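4-hydroxy-3-methylbut-2-enyl diphosphate reductase (Aquifex aeolicus, PDB 3DNF) reduces (E)-4-hydroxy-3-methylbut-2-enyl diphosphate to isopentenyl and dimethylallyl diphosphate, using an iron-sulfur cluster, in the last step of the non-mevalonate isoprenoid pathway. Local coordinates at residues 100-105 with 163-168; 116-121 with 128-133; 148-153 with 176-181; 170-175 with 188-193. All coordinates share one frame; numbering follows the deposited sequence. Where two conformers were deposited one is given.

Contact 1: residues 100-105 with 163-168; sequences KAVHEA and AQTTQN. With F3S (Fe3-s4 cluster), chain E.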
# COMPACT_ATOMS: atom_id res chain seq x y z
N LYS B 100 -19.56 -11.82 -1.71
CA LYS B 100 -19.64 -12.41 -0.38
C LYS B 100 -18.29 -12.47 0.34
O LYS B 100 -18.22 -12.32 1.55
CB LYS B 100 -20.24 -13.80 -0.41
CG LYS B 100 -21.77 -13.88 -0.73
CD LYS B 100 -22.69 -12.96 0.14
CE LYS B 100 -22.49 -13.18 1.61
NZ LYS B 100 -23.33 -12.25 2.38
N ALA B 101 -17.22 -12.67 -0.42
CA ALA B 101 -15.88 -12.65 0.18
C ALA B 101 -15.51 -11.26 0.76
O ALA B 101 -14.75 -11.16 1.71
CB ALA B 101 -14.85 -13.11 -0.81
N VAL B 102 -15.97 -10.18 0.12
CA VAL B 102 -15.78 -8.83 0.70
C VAL B 102 -16.53 -8.73 2.00
O VAL B 102 -16.03 -8.16 2.99
CB VAL B 102 -16.20 -7.70 -0.26
CG1 VAL B 102 -15.79 -6.35 0.29
CG2 VAL B 102 -15.63 -7.92 -1.67
N HIS B 103 -17.79 -9.19 2.01
CA HIS B 103 -18.58 -9.19 3.27
C HIS B 103 -17.84 -9.94 4.41
O HIS B 103 -17.78 -9.46 5.58
CB HIS B 103 -19.89 -9.91 3.02
CG HIS B 103 -20.78 -9.26 2.01
ND1 HIS B 103 -21.97 -9.82 1.62
CD2 HIS B 103 -20.65 -8.11 1.32
CE1 HIS B 103 -22.55 -9.04 0.72
NE2 HIS B 103 -21.78 -7.98 0.54
N GLU B 104 -17.29 -11.10 4.06
CA GLU B 104 -16.52 -11.91 5.00
C GLU B 104 -15.28 -11.15 5.49
O GLU B 104 -14.99 -11.14 6.69
CB GLU B 104 -16.13 -13.25 4.36
CG GLU B 104 -17.34 -14.18 4.15
CD GLU B 104 -17.09 -15.31 3.14
OE1 GLU B 104 -15.90 -15.68 2.90
OE2 GLU B 104 -18.08 -15.85 2.58
N ALA B 105 -14.61 -10.48 4.56
CA ALA B 105 -13.33 -9.82 4.83
C ALA B 105 -13.53 -8.65 5.78
O ALA B 105 -12.70 -8.43 6.69
CB ALA B 105 -12.69 -9.33 3.56
N ALA B 163 -11.44 -3.95 -1.11
CA ALA B 163 -11.82 -3.27 -2.36
C ALA B 163 -13.20 -3.70 -2.81
O ALA B 163 -13.63 -4.86 -2.63
CB ALA B 163 -10.82 -3.56 -3.48
N GLN B 164 -13.92 -2.75 -3.37
CA GLN B 164 -15.07 -3.08 -4.20
C GLN B 164 -14.54 -4.01 -5.31
O GLN B 164 -13.43 -3.82 -5.81
CB GLN B 164 -15.65 -1.80 -4.77
CG GLN B 164 -16.95 -1.98 -5.56
CD GLN B 164 -17.36 -0.72 -6.28
OE1 GLN B 164 -16.73 0.33 -6.12
NE2 GLN B 164 -18.43 -0.79 -7.08
N THR B 165 -15.29 -5.06 -5.64
CA THR B 165 -14.79 -6.09 -6.59
C THR B 165 -14.31 -5.52 -7.93
O THR B 165 -13.36 -6.04 -8.54
CB THR B 165 -15.82 -7.20 -6.86
OG1 THR B 165 -17.03 -6.66 -7.44
CG2 THR B 165 -16.16 -8.00 -5.53
N THR B 166 -15.00 -4.47 -8.39
CA THR B 166 -14.69 -3.80 -9.66
C THR B 166 -13.76 -2.59 -9.52
O THR B 166 -13.56 -1.86 -10.49
CB THR B 166 -15.98 -3.36 -10.36
OG1 THR B 166 -16.73 -2.55 -9.44
CG2 THR B 166 -16.80 -4.57 -10.72
N GLN B 167 -13.18 -2.38 -8.35
CA GLN B 167 -12.26 -1.25 -8.14
C GLN B 167 -11.05 -1.36 -9.09
O GLN B 167 -10.45 -2.41 -9.23
CB GLN B 167 -11.80 -1.20 -6.67
CG GLN B 167 -10.70 -0.16 -6.39
CD GLN B 167 -11.17 1.24 -6.68
OE1 GLN B 167 -12.26 1.65 -6.27
NE2 GLN B 167 -10.36 1.98 -7.43
N ASN B 168 -10.70 -0.25 -9.73
CA ASN B 168 -9.48 -0.25 -10.53
C ASN B 168 -8.23 -0.39 -9.65
O ASN B 168 -8.16 0.14 -8.51
CB ASN B 168 -9.41 0.95 -11.49
CG ASN B 168 -8.83 2.20 -10.85
OD1 ASN B 168 -7.62 2.33 -10.67
ND2 ASN B 168 -9.71 3.14 -10.54
FE1 F3S E . -16.30 -10.52 -10.55
FE3 F3S E . -18.50 -11.51 -9.32
FE4 F3S E . -18.48 -10.58 -11.60
S1 F3S E . -17.01 -10.02 -8.47
S2 F3S E . -16.97 -9.17 -12.28
S3 F3S E . -17.44 -12.41 -11.12
S4 F3S E . -20.30 -10.57 -10.40

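Contact 2: residues 116-121 with 128-133; sequences VVLVGE and IGTLGY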
# COMPACT_ATOMS: atom_id res chain seq x y z
N VAL B 116 -11.83 -0.23 9.19
CA VAL B 116 -11.89 -0.73 7.80
C VAL B 116 -11.98 0.43 6.80
O VAL B 116 -12.83 1.32 6.89
CB VAL B 116 -13.05 -1.74 7.63
CG1 VAL B 116 -13.25 -2.14 6.14
CG2 VAL B 116 -12.75 -3.00 8.45
N VAL B 117 -11.15 0.34 5.76
CA VAL B 117 -11.29 1.16 4.59
C VAL B 117 -11.75 0.31 3.39
O VAL B 117 -11.14 -0.70 3.08
CB VAL B 117 -9.95 1.83 4.30
CG1 VAL B 117 -9.91 2.35 2.85
CG2 VAL B 117 -9.67 2.96 5.32
N LEU B 118 -12.89 0.68 2.83
CA LEU B 118 -13.42 0.01 1.63
C LEU B 118 -13.11 0.94 0.47
O LEU B 118 -13.69 2.01 0.38
CB LEU B 118 -14.93 -0.21 1.78
CG LEU B 118 -15.76 -0.75 0.61
CD1 LEU B 118 -15.16 -2.05 0.12
CD2 LEU B 118 -17.22 -0.94 1.11
N VAL B 119 -12.21 0.52 -0.44
CA VAL B 119 -11.89 1.33 -1.62
C VAL B 119 -12.94 1.05 -2.71
O VAL B 119 -13.09 -0.08 -3.20
CB VAL B 119 -10.42 1.09 -2.15
CG1 VAL B 119 -10.13 2.04 -3.32
CG2 VAL B 119 -9.37 1.26 -1.02
N GLY B 120 -13.74 2.05 -3.02
CA GLY B 120 -14.83 1.86 -3.97
C GLY B 120 -15.69 3.09 -4.14
O GLY B 120 -15.40 4.14 -3.58
N GLU B 121 -16.77 2.92 -4.90
CA GLU B 121 -17.74 3.98 -5.18
C GLU B 121 -18.83 4.06 -4.10
O GLU B 121 -19.60 3.10 -3.92
CB GLU B 121 -18.35 3.74 -6.57
CG GLU B 121 -19.34 4.83 -6.98
CD GLU B 121 -20.05 4.58 -8.31
OE1 GLU B 121 -19.93 3.48 -8.91
OE2 GLU B 121 -20.77 5.51 -8.76
N ILE B 128 -22.75 -0.28 -0.66
CA ILE B 128 -23.81 -0.15 0.33
C ILE B 128 -24.02 -1.50 1.04
O ILE B 128 -24.18 -1.54 2.27
CB ILE B 128 -25.11 0.31 -0.37
CG1 ILE B 128 -24.91 1.75 -0.86
CG2 ILE B 128 -26.34 0.22 0.56
CD1 ILE B 128 -26.00 2.27 -1.77
N GLY B 129 -24.04 -2.58 0.27
CA GLY B 129 -24.26 -3.90 0.91
C GLY B 129 -23.14 -4.24 1.89
O GLY B 129 -23.39 -4.64 3.04
N THR B 130 -21.89 -4.05 1.46
CA THR B 130 -20.74 -4.34 2.28
C THR B 130 -20.71 -3.48 3.55
O THR B 130 -20.39 -4.01 4.61
CB THR B 130 -19.48 -4.11 1.46
OG1 THR B 130 -19.47 -5.07 0.40
CG2 THR B 130 -18.23 -4.36 2.29
N LEU B 131 -21.03 -2.19 3.45
CA LEU B 131 -21.18 -1.34 4.67
C LEU B 131 -22.20 -1.93 5.63
O LEU B 131 -22.05 -1.83 6.84
CB LEU B 131 -21.55 0.11 4.35
CG LEU B 131 -20.40 0.89 3.72
CD1 LEU B 131 -20.83 2.33 3.42
CD2 LEU B 131 -19.15 0.89 4.64
N GLY B 132 -23.26 -2.54 5.07
CA GLY B 132 -24.27 -3.19 5.91
C GLY B 132 -23.70 -4.38 6.68
O GLY B 132 -24.05 -4.61 7.84
N TYR B 133 -22.81 -5.14 6.04
CA TYR B 133 -22.12 -6.23 6.73
C TYR B 133 -21.15 -5.71 7.82
O TYR B 133 -21.05 -6.29 8.91
CB TYR B 133 -21.42 -7.13 5.70
CG TYR B 133 -22.44 -8.09 5.19
CD1 TYR B 133 -23.22 -7.78 4.07
CD2 TYR B 133 -22.70 -9.27 5.89
CE1 TYR B 133 -24.22 -8.66 3.62
CE2 TYR B 133 -23.70 -10.17 5.46
CZ TYR B 133 -24.45 -9.85 4.34
OH TYR B 133 -25.43 -10.74 3.90

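Contact 3: residues 148-153 with 176-181; sequences EDIGEA and VGEIAL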
# COMPACT_ATOMS: atom_id res chain seq x y z
N GLU B 148 -8.64 12.06 -1.02
CA GLU B 148 -9.02 12.96 0.08
C GLU B 148 -9.86 12.27 1.14
O GLU B 148 -9.90 12.72 2.30
CB GLU B 148 -9.75 14.20 -0.46
CG GLU B 148 -8.84 15.40 -0.69
CD GLU B 148 -9.52 16.73 -0.33
OE1 GLU B 148 -10.73 16.90 -0.63
OE2 GLU B 148 -8.84 17.60 0.26
N ASP B 149 -10.50 11.15 0.77
CA ASP B 149 -11.31 10.35 1.70
C ASP B 149 -10.51 9.64 2.81
O ASP B 149 -11.08 9.24 3.82
CB ASP B 149 -12.14 9.30 0.95
CG ASP B 149 -13.26 9.90 0.12
OD1 ASP B 149 -13.79 10.96 0.47
OD2 ASP B 149 -13.67 9.27 -0.89
N ILE B 150 -9.20 9.48 2.64
CA ILE B 150 -8.42 8.68 3.61
C ILE B 150 -8.18 9.33 4.99
O ILE B 150 -7.82 8.64 5.94
CB ILE B 150 -7.08 8.17 3.03
CG1 ILE B 150 -6.10 9.32 2.83
CG2 ILE B 150 -7.32 7.43 1.74
CD1 ILE B 150 -4.69 8.82 2.49
N GLY B 151 -8.36 10.66 5.07
CA GLY B 151 -8.18 11.41 6.32
C GLY B 151 -8.63 10.72 7.61
O GLY B 151 -7.86 10.63 8.56
N GLU B 152 -9.87 10.25 7.64
CA GLU B 152 -10.42 9.63 8.84
C GLU B 152 -9.69 8.32 9.22
O GLU B 152 -9.48 8.04 10.40
CB GLU B 152 -11.92 9.41 8.69
CG GLU B 152 -12.63 8.88 9.93
CD GLU B 152 -12.84 9.93 11.00
OE1 GLU B 152 -12.57 11.14 10.74
OE2 GLU B 152 -13.26 9.55 12.12
N ALA B 153 -9.29 7.52 8.23
CA ALA B 153 -8.54 6.31 8.50
C ALA B 153 -7.16 6.61 9.11
O ALA B 153 -6.66 5.81 9.90
CB ALA B 153 -8.41 5.40 7.19
N VAL B 176 -3.54 2.04 -0.78
CA VAL B 176 -2.81 1.13 0.10
C VAL B 176 -1.43 1.70 0.48
O VAL B 176 -1.06 1.75 1.65
CB VAL B 176 -2.68 -0.28 -0.53
CG1 VAL B 176 -1.62 -1.13 0.23
CG2 VAL B 176 -4.06 -0.99 -0.60
N GLY B 177 -0.67 2.16 -0.50
CA GLY B 177 0.67 2.68 -0.28
C GLY B 177 0.63 3.92 0.58
O GLY B 177 1.40 4.06 1.52
N GLU B 178 -0.33 4.80 0.29
CA GLU B 178 -0.44 6.04 1.03
C GLU B 178 -0.81 5.81 2.50
O GLU B 178 -0.12 6.30 3.40
CB GLU B 178 -1.43 7.00 0.35
CG GLU B 178 -1.41 8.42 0.93
CD GLU B 178 -0.06 9.16 0.82
OE1 GLU B 178 0.72 8.90 -0.12
OE2 GLU B 178 0.20 10.01 1.69
N ILE B 179 -1.86 5.04 2.75
CA ILE B 179 -2.25 4.74 4.14
C ILE B 179 -1.08 4.10 4.93
O ILE B 179 -0.83 4.49 6.07
CB ILE B 179 -3.56 3.92 4.22
CG1 ILE B 179 -4.74 4.77 3.72
CG2 ILE B 179 -3.86 3.40 5.64
CD1 ILE B 179 -6.03 4.00 3.60
N ALA B 180 -0.36 3.18 4.30
CA ALA B 180 0.79 2.50 4.92
C ALA B 180 1.89 3.47 5.41
O ALA B 180 2.62 3.18 6.37
CB ALA B 180 1.37 1.50 3.97
N LEU B 181 2.02 4.61 4.73
CA LEU B 181 3.03 5.60 5.12
C LEU B 181 2.63 6.34 6.38
O LEU B 181 3.48 6.88 7.09
CB LEU B 181 3.26 6.60 3.99
CG LEU B 181 3.94 6.05 2.72
CD1 LEU B 181 4.29 7.22 1.79
CD2 LEU B 181 5.19 5.27 3.08

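Contact 4: residues 170-175 with 188-193; sequences EFFKEV and VINTIC. With F3S (Fe3-s4 cluster), chain E.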
# COMPACT_ATOMS: atom_id res chain seq x y z
N GLU B 170 -5.08 0.62 -10.15
CA GLU B 170 -4.22 1.78 -9.97
C GLU B 170 -4.55 2.62 -8.74
O GLU B 170 -3.66 3.00 -7.99
CB GLU B 170 -4.24 2.65 -11.22
CG GLU B 170 -2.97 2.55 -12.01
CD GLU B 170 -2.80 3.69 -13.00
OE1 GLU B 170 -3.81 4.12 -13.59
OE2 GLU B 170 -1.65 4.15 -13.18
N PHE B 171 -5.83 2.89 -8.53
CA PHE B 171 -6.22 3.64 -7.33
C PHE B 171 -6.08 2.84 -6.04
O PHE B 171 -5.64 3.36 -5.01
CB PHE B 171 -7.61 4.26 -7.48
CG PHE B 171 -7.99 5.14 -6.32
CD1 PHE B 171 -7.26 6.28 -6.02
CD2 PHE B 171 -9.08 4.80 -5.53
CE1 PHE B 171 -7.60 7.08 -4.93
CE2 PHE B 171 -9.44 5.59 -4.44
CZ PHE B 171 -8.70 6.74 -4.14
N PHE B 172 -6.38 1.57 -6.12
CA PHE B 172 -6.25 0.71 -4.95
C PHE B 172 -4.79 0.68 -4.49
O PHE B 172 -4.50 0.82 -3.32
CB PHE B 172 -6.68 -0.67 -5.31
CG PHE B 172 -6.75 -1.60 -4.14
CD1 PHE B 172 -7.70 -1.39 -3.13
CD2 PHE B 172 -5.81 -2.64 -4.01
CE1 PHE B 172 -7.76 -2.23 -2.05
CE2 PHE B 172 -5.87 -3.50 -2.92
CZ PHE B 172 -6.84 -3.28 -1.93
N LYS B 173 -3.87 0.55 -5.46
CA LYS B 173 -2.42 0.52 -5.18
C LYS B 173 -1.96 1.83 -4.48
O LYS B 173 -1.18 1.79 -3.52
CB LYS B 173 -1.63 0.23 -6.47
CG LYS B 173 -0.15 0.44 -6.34
CD LYS B 173 0.58 0.07 -7.60
CE LYS B 173 2.05 0.34 -7.42
NZ LYS B 173 2.75 0.08 -8.70
N GLU B 174 -2.48 2.96 -4.97
CA GLU B 174 -2.18 4.28 -4.42
C GLU B 174 -2.67 4.44 -2.98
O GLU B 174 -1.92 4.96 -2.14
CB GLU B 174 -2.77 5.39 -5.33
CG GLU B 174 -2.62 6.81 -4.80
CD GLU B 174 -1.20 7.31 -4.83
OE1 GLU B 174 -0.35 6.69 -5.52
OE2 GLU B 174 -0.90 8.33 -4.16
N VAL B 175 -3.94 4.06 -2.74
CA VAL B 175 -4.57 4.15 -1.41
C VAL B 175 -3.81 3.28 -0.40
O VAL B 175 -3.52 3.72 0.72
CB VAL B 175 -6.07 3.70 -1.42
CG1 VAL B 175 -6.60 3.63 0.05
CG2 VAL B 175 -6.88 4.65 -2.22
N VAL B 188 -4.12 -5.63 4.28
CA VAL B 188 -4.88 -5.55 3.06
C VAL B 188 -5.36 -6.91 2.67
O VAL B 188 -4.58 -7.87 2.63
CB VAL B 188 -3.98 -5.03 1.89
CG1 VAL B 188 -4.76 -4.91 0.55
CG2 VAL B 188 -3.28 -3.74 2.29
N ILE B 189 -6.66 -7.01 2.44
CA ILE B 189 -7.18 -8.21 1.80
C ILE B 189 -7.67 -7.79 0.41
O ILE B 189 -8.68 -7.07 0.27
CB ILE B 189 -8.30 -8.85 2.63
CG1 ILE B 189 -7.76 -9.20 4.03
CG2 ILE B 189 -8.89 -10.08 1.83
CD1 ILE B 189 -8.88 -9.62 5.00
N ASN B 190 -6.92 -8.21 -0.60
CA ASN B 190 -7.21 -7.77 -1.97
C ASN B 190 -8.41 -8.53 -2.53
O ASN B 190 -8.29 -9.66 -2.98
CB ASN B 190 -6.01 -7.93 -2.90
CG ASN B 190 -6.27 -7.35 -4.30
OD1 ASN B 190 -7.42 -7.17 -4.72
ND2 ASN B 190 -5.22 -7.07 -5.00
N THR B 191 -9.56 -7.86 -2.52
CA THR B 191 -10.80 -8.48 -2.98
C THR B 191 -11.22 -8.04 -4.41
O THR B 191 -12.38 -8.24 -4.82
CB THR B 191 -11.91 -8.13 -2.01
OG1 THR B 191 -11.89 -6.72 -1.78
CG2 THR B 191 -11.77 -8.89 -0.67
N ILE B 192 -10.28 -7.43 -5.15
CA ILE B 192 -10.52 -7.07 -6.56
C ILE B 192 -10.71 -8.33 -7.39
O ILE B 192 -9.87 -9.22 -7.35
CB ILE B 192 -9.37 -6.20 -7.14
CG1 ILE B 192 -9.30 -4.88 -6.37
CG2 ILE B 192 -9.56 -5.97 -8.65
CD1 ILE B 192 -8.20 -3.91 -6.86
N CYS B 193 -11.78 -8.37 -8.17
CA CYS B 193 -12.06 -9.53 -9.01
C CYS B 193 -11.30 -9.39 -10.31
O CYS B 193 -11.28 -8.29 -10.90
CB CYS B 193 -13.58 -9.62 -9.24
SG CYS B 193 -13.99 -10.89 -10.42
FE1 F3S E . -16.30 -10.52 -10.55
FE3 F3S E . -18.50 -11.51 -9.32
FE4 F3S E . -18.48 -10.58 -11.60
S1 F3S E . -17.01 -10.02 -8.47
S2 F3S E . -16.97 -9.17 -12.28
S3 F3S E . -17.44 -12.41 -11.12
S4 F3S E . -20.30 -10.57 -10.40

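Contact 1: residues 100-105 with 163-168
The carbonyl oxygen of Ala-163 rests against both methyls of Val-102, its O lying 3.8 Å from CG2 and 3.9 Å from CG1, while the hydroxyl of Thr-191 hydrogen-bonds to the same oxygen. This is the C-terminal end of a strand in a parallel alpha/beta sheet, the place where such folds put their functional loops: residues 163-168 leave the strand through a type I turn and run past helix 97-111 beside the cluster. The turn is closed by the amide N of Gln-167 on the carbonyl O of Gln-164 (2.9 Å). Val-102 makes its second contact here, crossing Thr-165 at a slant with the two CG2 methyls 3.9 Å apart. With chi1 at 61°, the OG1 of Thr-165 lies between backbone N and carbonyl carbon and its methyl is left to meet the valine. The hydroxyl is hydrogen-bonded to OE1 of Glu-126, predicted to be the proton donor, and Thr-165, part of the cluster pocket, is itself predicted to bind the substrate. The helix thus packs directly behind a pocket residue. Three side-chain atoms of Thr-165 lie along sulfide S1 of the cluster: CB and OG1 each at 3.5 Å and CG2 at 3.7 Å.

Contact 2: residues 116-121 with 128-133
Leu-118 and Thr-130 bury most of the surface here, with Leu-131 adding a smaller share at the margin. From the strand, Leu-118 points its side chain toward helix 125-136; CG lies anti to the backbone N (chi1 173°), which extends the branch into the layer between helix and sheet. In the conformer described, one of two modelled, its CD2 meets Thr-130 at two carbons, 3.8 Å from CG2 and 3.9 Å from CB, the two side chains running at an angle to each other. The same CD2 comes within 4.4 Å of CD2 of Leu-131, whose end leans in from the flank, so a single methyl faces two neighbouring helix residues. Thr-130 presents only carbon to the strand: its OG1 is turned back to the helix backbone and hydrogen-bonds to the carbonyl O of Glu-126, one turn earlier, which satisfies the hydroxyl inside an apolar layer. Farther round, Thr-130 also packs on Val-102 and His-103 of helix 97-111, and Leu-118 on Val-162 of the adjoining strand. No hydrogen bond joins the two segments. An aliphatic strand residue meeting the inner side of the helix that follows is characteristic of a beta-alpha-beta unit, here strand 115-119, helix 125-136 and strand 141-144.

Contact 3: residues 148-153 with 176-181
Ile-150 overlaps two consecutive residues of helix 169-182, Glu-178 and Ile-179, and accounts for the largest share of the buried surface together with Ile-179. The setting is one outer layer of an alpha/beta sandwich: residues 148-153 belong to the connection between strands 141-144 and 158-163 and lie on the same side of the parallel sheet as the helix. Chi1 of 70° places CG1 of Ile-150 between its backbone N and carbonyl carbon, and the two branches part company from there. CD1, at the end of the longer branch, abuts the aliphatic CG of Glu-178 at 3.7 Å, the two side chains meeting at about a right angle. The shorter branch turns to Ile-179. Only the methylene part of the glutamate is used in this contact, since its chain bends at chi2 (61°) and takes the carboxylate elsewhere: OE2 hydrogen-bonds to NE1 of Trp-182, and OE1 forms a salt bridge with NZ of Lys-173 of the second subunit. One residue thereby links the core of this lobe to the dimer interface. Beneath, Ile-179 reaches Val-159 and Ile-161 of the sheet. The two isoleucines lie alongside each other, pointing opposite ways, CG2 of Ile-150 lying 4.1 Å from CD1 of Ile-179 and CB of Ile-150 4.2 Å from CG1 of Ile-179.

Contact 4: residues 170-175 with 188-193
Within the beta-alpha-beta unit of strand 158-163, helix 169-182 and strand 185-189, the helix packs on the last strand and its outgoing loop through Phe-172. CG is anti to the backbone N (chi1 -173°), sending the ring toward three residues that each approach it obliquely. CZ touches CG1 of Val-188 at 3.6 Å; nearer the root of the ring, CD1 of Ile-192 lies 3.9 Å from CG. Between them, CG of Asn-190 is 4.1 Å from CE2, with amide and ring planes 42° apart. Replacing this ring with an alanine side chain is likely to open a gap between Val-188 and Ile-192 and leave the amide of Asn-190 without its aromatic neighbour. That amide is held at both ends: OD1 accepts from the backbone N of Ile-192 (2.9 Å), forming an Asx turn, and ND2 donates to the carbonyl O of Ala-180 of the second subunit. Val-188 also pairs antiparallel with a strand of that subunit, extending the sheet across the dimer. Just beyond the turn, SG of Cys-193 binds the iron atom FE1 at 2.3 Å. This cysteine, on a loop at the C-terminal end of the parallel strands, is one of three, with Cys-13 and Cys-96, in this reductase's iron-sulfur site.

How the contacts relate
All four contacts build one lobe around the sheet of strands 141-144, 115-119, 158-163 and 185-189. Contacts 1 and 2 involve helices 97-111 and 125-136 on one side of the sheet, contact 1 at the C-terminal ends of the strands; their centres are about 8 Å apart, and N of Gln-164 donates to O of Val-119 (2.8 Å). Contacts 3 and 4 share helix 169-182 on the other side, and both reach the second subunit. Val-119, on the strand of contact 2, faces this second side and meets contact 4, its CG2 3.8 Å from CD1 of Phe-172. At the cluster, contacts 1 and 4 converge: O of Thr-165 accepts from N of Cys-193 at 2.8 Å. Contact 3 lies away from the annotated sites, its centre about 18 Å from that of contact 1.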